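Local coordinates for trypsin-resistant surface T6 protein (Streptococcus pyogenes serotype M6, PDB 4P0D) that forms the backbone subunit of the pilus on the streptococcal surface, a secreted cell-wall protein with a predicted sorting signal for covalent anchoring, at residues D36-A44 / A116-T126; S146-T157 / V171-S182. The protein carries 1 engineered substitution. All coordinates share one frame; numbering follows the deposited sequence.

Interaction 1: D36-A44 / A116-T126; sequences DSFINFKYA and ASYNGEGNLVT
In the N-terminal Ig-like domain of the pilin, strand 38-43 meets the loop 116-126 without a single direct hydrogen bond between them: the CA atoms of Asn40 and Thr126 come to 5.4 Å, while Phe38 and Tyr118 are further apart. A classic beta bulge sets Ile39 and Asn40 together opposite Val30 of strand 20-31, and Phe38 and Phe41, on either side of the bulge in sequence, carry the aromatic contacts. The loop keeps its own shape through a type II turn from Gly120 to Asn123 and an ST turn in which Ser117 OG accepts from Asn119 N; the same hydroxyl donates to Asn123 O (2.6 Å), in the carbonyl plane on a lone pair.

Thr126 CG2 is the wedge: this methyl sits at the edge of the Phe38 ring, and Thr126 CG2 is 3.5 Å from Phe41 CD2. Phe38 holds CG anti to its N (chi1 176°), and Tyr118 CD2 lies over one face of its ring, towards the rim, 3.7 Å from Phe38 CG; the two ring planes are inclined at 57°. The hydroxyl of Tyr118 is held by Tyr31 and Asp6. Phe38 CZ in turn stands over the centre of one Phe41 face, while Ala116 O approaches the Phe41 edge in plane.

Water bridges replace direct polar bonds. One accepts from Phe41 N and pairs with Thr126 OG1. The other lies in the plane of the Tyr43 ring, 2.7 Å from Tyr43 OH, and donates to Leu124 O at 2.5 Å.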
# COMPACT_ATOMS: atom_id res chain seq x y z
N ASP A 36 45.15 -34.76 21.85
CA ASP A 36 45.88 -35.19 20.66
C ASP A 36 45.09 -36.18 19.81
O ASP A 36 45.56 -36.63 18.77
CB ASP A 36 47.21 -35.82 21.09
CG ASP A 36 47.04 -37.25 21.61
OD1 ASP A 36 46.18 -37.47 22.48
OD2 ASP A 36 47.74 -38.16 21.13
N SER A 37 43.88 -36.52 20.26
CA SER A 37 43.01 -37.43 19.55
C SER A 37 41.56 -36.90 19.56
O SER A 37 41.08 -36.45 20.60
CB SER A 37 43.07 -38.82 20.21
OG SER A 37 42.43 -39.79 19.41
N PHE A 38 40.89 -36.97 18.42
CA PHE A 38 39.49 -36.55 18.29
C PHE A 38 38.56 -37.74 18.51
O PHE A 38 38.66 -38.76 17.82
CB PHE A 38 39.22 -35.98 16.89
CG PHE A 38 37.77 -35.62 16.67
CD1 PHE A 38 37.21 -34.52 17.31
CD2 PHE A 38 36.97 -36.39 15.83
CE1 PHE A 38 35.87 -34.19 17.11
CE2 PHE A 38 35.63 -36.05 15.62
CZ PHE A 38 35.08 -34.95 16.26
N ILE A 39 37.60 -37.57 19.41
CA ILE A 39 36.68 -38.64 19.78
C ILE A 39 35.36 -38.53 18.98
O ILE A 39 35.08 -39.36 18.11
CB ILE A 39 36.41 -38.61 21.31
CG1 ILE A 39 37.74 -38.52 22.08
CG2 ILE A 39 35.60 -39.83 21.75
CD1 ILE A 39 37.61 -38.76 23.58
N ASN A 40 34.58 -37.49 19.27
CA ASN A 40 33.25 -37.33 18.68
C ASN A 40 32.74 -35.91 18.91
O ASN A 40 33.42 -35.08 19.51
CB ASN A 40 32.27 -38.35 19.28
CG ASN A 40 31.99 -38.11 20.76
OD1 ASN A 40 32.67 -37.32 21.40
ND2 ASN A 40 30.98 -38.79 21.30
N PHE A 41 31.52 -35.65 18.44
CA PHE A 41 30.81 -34.41 18.77
C PHE A 41 29.85 -34.59 19.91
O PHE A 41 29.08 -35.54 19.91
CB PHE A 41 30.02 -33.95 17.56
CG PHE A 41 30.88 -33.43 16.47
CD1 PHE A 41 31.59 -32.25 16.66
CD2 PHE A 41 30.99 -34.10 15.28
CE1 PHE A 41 32.41 -31.76 15.64
CE2 PHE A 41 31.79 -33.62 14.27
CZ PHE A 41 32.50 -32.45 14.45
N LYS A 42 29.89 -33.67 20.87
CA LYS A 42 28.84 -33.55 21.87
C LYS A 42 27.88 -32.41 21.48
O LYS A 42 28.27 -31.25 21.39
CB LYS A 42 29.42 -33.26 23.25
CG LYS A 42 28.35 -32.98 24.30
CD LYS A 42 28.87 -33.08 25.73
CE LYS A 42 29.42 -31.76 26.26
NZ LYS A 42 29.02 -31.51 27.68
N TYR A 43 26.61 -32.76 21.29
CA TYR A 43 25.60 -31.82 20.84
C TYR A 43 24.81 -31.27 22.01
O TYR A 43 24.58 -31.98 22.98
CB TYR A 43 24.66 -32.52 19.86
CG TYR A 43 25.33 -32.88 18.57
CD1 TYR A 43 25.64 -31.90 17.63
CD2 TYR A 43 25.66 -34.20 18.27
CE1 TYR A 43 26.26 -32.22 16.45
CE2 TYR A 43 26.27 -34.53 17.08
CZ TYR A 43 26.57 -33.53 16.17
OH TYR A 43 27.19 -33.83 14.96
N ALA A 44 24.36 -30.03 21.90
CA ALA A 44 23.54 -29.42 22.94
C ALA A 44 22.25 -30.22 23.15
O ALA A 44 21.74 -30.85 22.21
CB ALA A 44 23.21 -27.97 22.58
N ALA A 116 33.25 -27.49 11.33
CA ALA A 116 34.65 -27.81 11.09
C ALA A 116 34.87 -29.27 11.49
O ALA A 116 34.52 -29.67 12.61
CB ALA A 116 35.57 -26.89 11.85
N SER A 117 35.43 -30.05 10.56
CA SER A 117 35.48 -31.52 10.69
C SER A 117 36.77 -32.15 10.19
O SER A 117 37.34 -31.71 9.20
CB SER A 117 34.32 -32.13 9.89
OG SER A 117 34.39 -33.55 9.95
N TYR A 118 37.21 -33.21 10.88
CA TYR A 118 38.38 -33.98 10.46
C TYR A 118 38.03 -35.03 9.41
O TYR A 118 38.92 -35.69 8.90
CB TYR A 118 39.04 -34.68 11.66
CG TYR A 118 39.63 -33.72 12.65
CD1 TYR A 118 40.76 -32.97 12.33
CD2 TYR A 118 39.08 -33.57 13.91
CE1 TYR A 118 41.33 -32.09 13.24
CE2 TYR A 118 39.63 -32.69 14.82
CZ TYR A 118 40.76 -31.94 14.47
OH TYR A 118 41.30 -31.04 15.36
N ASN A 119 36.74 -35.19 9.09
CA ASN A 119 36.30 -36.25 8.19
C ASN A 119 35.77 -35.76 6.86
O ASN A 119 34.95 -36.43 6.23
CB ASN A 119 35.21 -37.09 8.88
CG ASN A 119 35.11 -38.50 8.33
OD1 ASN A 119 36.03 -39.00 7.68
ND2 ASN A 119 34.00 -39.16 8.60
N GLY A 120 36.22 -34.58 6.44
CA GLY A 120 35.78 -33.97 5.18
C GLY A 120 34.85 -32.78 5.40
O GLY A 120 34.19 -32.69 6.44
N GLU A 121 34.79 -31.88 4.42
CA GLU A 121 34.00 -30.65 4.56
C GLU A 121 32.60 -30.96 5.05
O GLU A 121 31.87 -31.71 4.41
CB GLU A 121 33.94 -29.88 3.24
N GLY A 122 32.24 -30.42 6.21
CA GLY A 122 30.89 -30.54 6.76
C GLY A 122 30.48 -31.89 7.32
O GLY A 122 29.37 -32.05 7.81
N ASN A 123 31.40 -32.86 7.29
CA ASN A 123 31.06 -34.25 7.59
C ASN A 123 30.91 -34.49 9.08
O ASN A 123 31.87 -34.35 9.83
CB ASN A 123 32.16 -35.17 7.03
CG ASN A 123 31.72 -36.62 6.92
OD1 ASN A 123 30.71 -37.05 7.48
ND2 ASN A 123 32.50 -37.40 6.19
N LEU A 124 29.71 -34.86 9.51
CA LEU A 124 29.42 -35.03 10.95
C LEU A 124 29.57 -36.46 11.49
O LEU A 124 29.49 -36.64 12.70
CB LEU A 124 28.03 -34.49 11.29
CG LEU A 124 27.79 -32.99 11.01
CD1 LEU A 124 26.44 -32.59 11.59
CD2 LEU A 124 28.90 -32.09 11.56
N VAL A 125 29.80 -37.45 10.64
CA VAL A 125 30.01 -38.84 11.13
C VAL A 125 31.41 -38.97 11.75
O VAL A 125 32.41 -38.60 11.15
CB VAL A 125 29.77 -39.92 10.05
CG1 VAL A 125 28.38 -39.77 9.43
CG2 VAL A 125 30.83 -39.90 8.96
N THR A 126 31.46 -39.48 12.99
CA THR A 126 32.72 -39.56 13.74
C THR A 126 33.22 -40.99 13.99
O THR A 126 34.31 -41.17 14.53
CB THR A 126 32.62 -38.83 15.09
OG1 THR A 126 31.59 -39.43 15.89
CG2 THR A 126 32.29 -37.36 14.88
O HOH W 1 29.84 -37.64 16.70
O HOH W 2 28.21 -36.30 14.84

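Interaction 2: S146-T157 / V171-S182; sequences SLPSITKKVTGT and VLSYSLTFELPS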
# COMPACT_ATOMS: atom_id res chain seq x y z
N SER A 146 15.28 -14.68 0.07
CA SER A 146 14.25 -14.20 -0.84
C SER A 146 13.92 -12.75 -0.52
O SER A 146 14.10 -12.27 0.60
CB SER A 146 13.01 -15.11 -0.74
OG SER A 146 12.47 -15.12 0.58
N LEU A 147 13.47 -12.01 -1.53
CA LEU A 147 13.18 -10.59 -1.37
C LEU A 147 11.72 -10.38 -1.78
O LEU A 147 11.41 -10.40 -2.95
CB LEU A 147 14.11 -9.72 -2.24
CG LEU A 147 13.88 -8.20 -2.28
CD1 LEU A 147 14.03 -7.60 -0.90
CD2 LEU A 147 14.82 -7.52 -3.26
N PRO A 148 10.83 -10.24 -0.79
CA PRO A 148 9.45 -9.97 -1.15
C PRO A 148 9.25 -8.58 -1.76
O PRO A 148 10.15 -7.73 -1.70
CB PRO A 148 8.73 -10.06 0.19
CG PRO A 148 9.59 -10.97 1.01
CD PRO A 148 10.97 -10.55 0.64
N SER A 149 8.09 -8.37 -2.35
CA SER A 149 7.73 -7.05 -2.87
C SER A 149 6.23 -6.92 -2.89
O SER A 149 5.52 -7.90 -2.82
CB SER A 149 8.25 -6.85 -4.29
OG SER A 149 7.63 -7.76 -5.17
N ILE A 150 5.78 -5.68 -2.98
CA ILE A 150 4.37 -5.38 -3.18
C ILE A 150 4.28 -4.23 -4.16
O ILE A 150 5.04 -3.28 -4.04
CB ILE A 150 3.67 -5.03 -1.85
CG1 ILE A 150 2.18 -4.82 -2.07
CG2 ILE A 150 4.28 -3.78 -1.21
CD1 ILE A 150 1.44 -4.52 -0.78
N THR A 151 3.36 -4.35 -5.12
CA THR A 151 3.15 -3.33 -6.15
C THR A 151 1.66 -3.01 -6.21
O THR A 151 0.84 -3.92 -6.32
CB THR A 151 3.59 -3.85 -7.54
OG1 THR A 151 4.94 -4.29 -7.47
CG2 THR A 151 3.50 -2.78 -8.62
N LYS A 152 1.33 -1.72 -6.12
CA LYS A 152 -0.04 -1.28 -6.21
C LYS A 152 -0.28 -0.45 -7.46
O LYS A 152 0.52 0.42 -7.82
CB LYS A 152 -0.46 -0.48 -4.99
CG LYS A 152 -1.93 -0.07 -5.04
CD LYS A 152 -2.56 0.20 -3.70
CE LYS A 152 -2.22 1.60 -3.20
NZ LYS A 152 -3.20 2.16 -2.22
N LYS A 153 -1.41 -0.72 -8.11
CA LYS A 153 -1.82 0.02 -9.27
C LYS A 153 -3.25 0.54 -9.08
O LYS A 153 -4.03 -0.04 -8.31
CB LYS A 153 -1.78 -0.88 -10.51
CG LYS A 153 -0.39 -1.21 -11.03
CD LYS A 153 -0.54 -2.22 -12.17
CE LYS A 153 0.78 -2.84 -12.61
NZ LYS A 153 1.40 -2.10 -13.74
N VAL A 154 -3.57 1.62 -9.78
CA VAL A 154 -4.90 2.19 -9.78
C VAL A 154 -5.36 2.49 -11.20
O VAL A 154 -4.56 2.89 -12.05
CB VAL A 154 -5.02 3.44 -8.86
CG1 VAL A 154 -4.16 4.61 -9.34
CG2 VAL A 154 -6.47 3.87 -8.73
N THR A 155 -6.63 2.23 -11.47
CA THR A 155 -7.23 2.60 -12.74
C THR A 155 -8.57 3.27 -12.46
O THR A 155 -9.03 3.25 -11.32
CB THR A 155 -7.42 1.39 -13.64
OG1 THR A 155 -8.26 0.43 -12.97
CG2 THR A 155 -6.04 0.77 -13.99
N GLY A 156 -9.15 3.88 -13.48
CA GLY A 156 -10.39 4.66 -13.31
C GLY A 156 -10.10 6.16 -13.27
O GLY A 156 -11.02 6.97 -13.18
N THR A 157 -8.81 6.48 -13.33
CA THR A 157 -8.30 7.83 -13.25
C THR A 157 -8.04 8.38 -14.65
O THR A 157 -8.10 7.65 -15.66
CB THR A 157 -6.94 7.84 -12.49
OG1 THR A 157 -6.12 6.79 -13.01
CG2 THR A 157 -7.13 7.63 -10.97
N VAL A 171 -15.36 6.15 -9.22
CA VAL A 171 -14.93 4.89 -8.61
C VAL A 171 -13.55 4.53 -9.15
O VAL A 171 -13.31 4.44 -10.36
CB VAL A 171 -15.94 3.75 -8.86
CG1 VAL A 171 -15.35 2.39 -8.54
CG2 VAL A 171 -17.21 3.98 -8.05
N LEU A 172 -12.62 4.32 -8.22
CA LEU A 172 -11.24 3.97 -8.56
C LEU A 172 -10.98 2.52 -8.22
O LEU A 172 -11.43 2.03 -7.16
CB LEU A 172 -10.28 4.88 -7.79
CG LEU A 172 -10.44 6.38 -8.05
CD1 LEU A 172 -9.36 7.16 -7.35
CD2 LEU A 172 -10.39 6.70 -9.52
N SER A 173 -10.25 1.83 -9.09
CA SER A 173 -10.05 0.39 -8.99
C SER A 173 -8.58 0.13 -8.71
O SER A 173 -7.73 0.42 -9.53
CB SER A 173 -10.47 -0.32 -10.28
OG SER A 173 -11.87 -0.14 -10.48
N TYR A 174 -8.32 -0.42 -7.54
CA TYR A 174 -6.97 -0.68 -7.08
C TYR A 174 -6.68 -2.18 -7.18
O TYR A 174 -7.56 -3.02 -7.04
CB TYR A 174 -6.82 -0.25 -5.64
CG TYR A 174 -6.94 1.23 -5.40
CD1 TYR A 174 -8.18 1.84 -5.20
CD2 TYR A 174 -5.81 2.03 -5.35
CE1 TYR A 174 -8.27 3.19 -4.96
CE2 TYR A 174 -5.89 3.39 -5.12
CZ TYR A 174 -7.12 3.97 -4.93
OH TYR A 174 -7.18 5.31 -4.69
N SER A 175 -5.41 -2.49 -7.43
CA SER A 175 -4.95 -3.87 -7.56
C SER A 175 -3.56 -4.02 -6.94
O SER A 175 -2.70 -3.14 -7.08
CB SER A 175 -4.93 -4.29 -9.03
OG SER A 175 -4.03 -3.51 -9.78
N LEU A 176 -3.37 -5.13 -6.22
CA LEU A 176 -2.11 -5.42 -5.58
C LEU A 176 -1.56 -6.71 -6.14
O LEU A 176 -2.31 -7.68 -6.31
CB LEU A 176 -2.30 -5.60 -4.08
CG LEU A 176 -2.82 -4.45 -3.24
CD1 LEU A 176 -3.07 -4.93 -1.81
CD2 LEU A 176 -1.83 -3.30 -3.25
N THR A 177 -0.28 -6.73 -6.44
CA THR A 177 0.42 -8.00 -6.67
C THR A 177 1.63 -8.03 -5.74
O THR A 177 2.11 -6.98 -5.31
CB THR A 177 0.88 -8.17 -8.11
OG1 THR A 177 1.86 -7.18 -8.41
CG2 THR A 177 -0.31 -8.03 -9.10
N PHE A 178 2.11 -9.22 -5.41
CA PHE A 178 3.28 -9.31 -4.55
C PHE A 178 4.10 -10.57 -4.75
O PHE A 178 3.61 -11.57 -5.28
CB PHE A 178 2.89 -9.11 -3.08
CG PHE A 178 1.83 -10.02 -2.57
CD1 PHE A 178 0.49 -9.78 -2.86
CD2 PHE A 178 2.16 -11.10 -1.75
CE1 PHE A 178 -0.50 -10.62 -2.37
CE2 PHE A 178 1.18 -11.95 -1.25
CZ PHE A 178 -0.15 -11.70 -1.56
N GLU A 179 5.38 -10.48 -4.36
CA GLU A 179 6.29 -11.63 -4.38
C GLU A 179 6.42 -12.13 -2.96
O GLU A 179 6.63 -11.36 -2.04
CB GLU A 179 7.66 -11.23 -4.96
CG GLU A 179 7.55 -10.78 -6.40
CD GLU A 179 8.82 -10.16 -6.96
OE1 GLU A 179 9.21 -9.04 -6.53
OE2 GLU A 179 9.40 -10.80 -7.86
N LEU A 180 6.25 -13.43 -2.78
CA LEU A 180 6.25 -14.04 -1.46
C LEU A 180 7.65 -14.24 -0.90
O LEU A 180 8.59 -14.47 -1.64
CB LEU A 180 5.57 -15.40 -1.50
CG LEU A 180 4.08 -15.40 -1.83
CD1 LEU A 180 3.62 -16.80 -2.17
CD2 LEU A 180 3.28 -14.86 -0.66
N PRO A 181 7.77 -14.21 0.44
CA PRO A 181 9.00 -14.74 1.02
C PRO A 181 9.05 -16.25 0.76
O PRO A 181 8.02 -16.85 0.44
CB PRO A 181 8.81 -14.49 2.51
CG PRO A 181 7.34 -14.50 2.72
CD PRO A 181 6.76 -13.91 1.47
N SER A 182 10.23 -16.83 0.87
CA SER A 182 10.40 -18.26 0.80
C SER A 182 10.75 -18.73 2.20
O SER A 182 11.79 -18.37 2.73
CB SER A 182 11.52 -18.58 -0.19
OG SER A 182 11.65 -19.97 -0.38
O HOH W 3 13.97 -16.94 1.90
O HOH W 4 11.86 -9.18 -5.11
O HOH W 5 10.35 -13.16 -3.72
O HOH W 6 5.29 -6.80 -6.30
O HOH W 7 -13.66 6.28 -12.32
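The Tyr174 ring carries Val154 CG2 over one face, 3.8 Å from the ring centroid and 16° off the normal, a CH-pi contact. Val154 puts that methyl anti to its own N, and the two side chains run alongside each other in the same direction. Lys152 CD approaches the ring obliquely, and Leu176 CD2 packs against the lysine's aliphatic part, 3.6 Å from Lys152 CB. The Phe178 ring meets Phe282 of strand 276-285, with about 55° between planes.

These residues line the inward side of an antiparallel strand pair, 149-155 with 171-179. Thr151-Thr177, Lys153-Ser175 and Thr155-Ser173 are its regular hydrogen-bonded pairs, whose side chains lie on the other face; Thr151 N to Thr177 O measures 2.9 Å. At one end Ser182 N donates to Ser146 OG (2.8 Å), and Pro148 CG rests on Pro181 CB. At the other, a water donates to both Gly156 O and Val171 O.

Lys152 NZ is covalently linked to Asn278 CG, an intramolecular isopeptide bond, and donates to Asp196 OD2. Tyr174 and Leu176 thus pack against the buried stem of a crosslink that ties strand 139-155 to strand 276-285. Such a bond cannot unzip as hydrogen bonds do, consistent with a pilin domain built to withstand pulling.

In the fold
The two interactions follow one another along the chain, all of interaction 1 preceding interaction 2 in the sequence, with centres about 49 Å apart and nearest atoms about 22 Å apart. Interaction 1 belongs to the N-terminal Ig-like domain, well out from the centre of the chain; interaction 2 lies close to that centre, and its strand 171-179 falls in the Cna-B-like region. Strand 139-155 joins them: it pairs with strand 108-116, which leads into the loop of interaction 1, and then with strand 171-179 in interaction 2. A long broken strand therefore runs from the first domain into the second, so the same strand, though interrupted, takes part in the pairing of both regions.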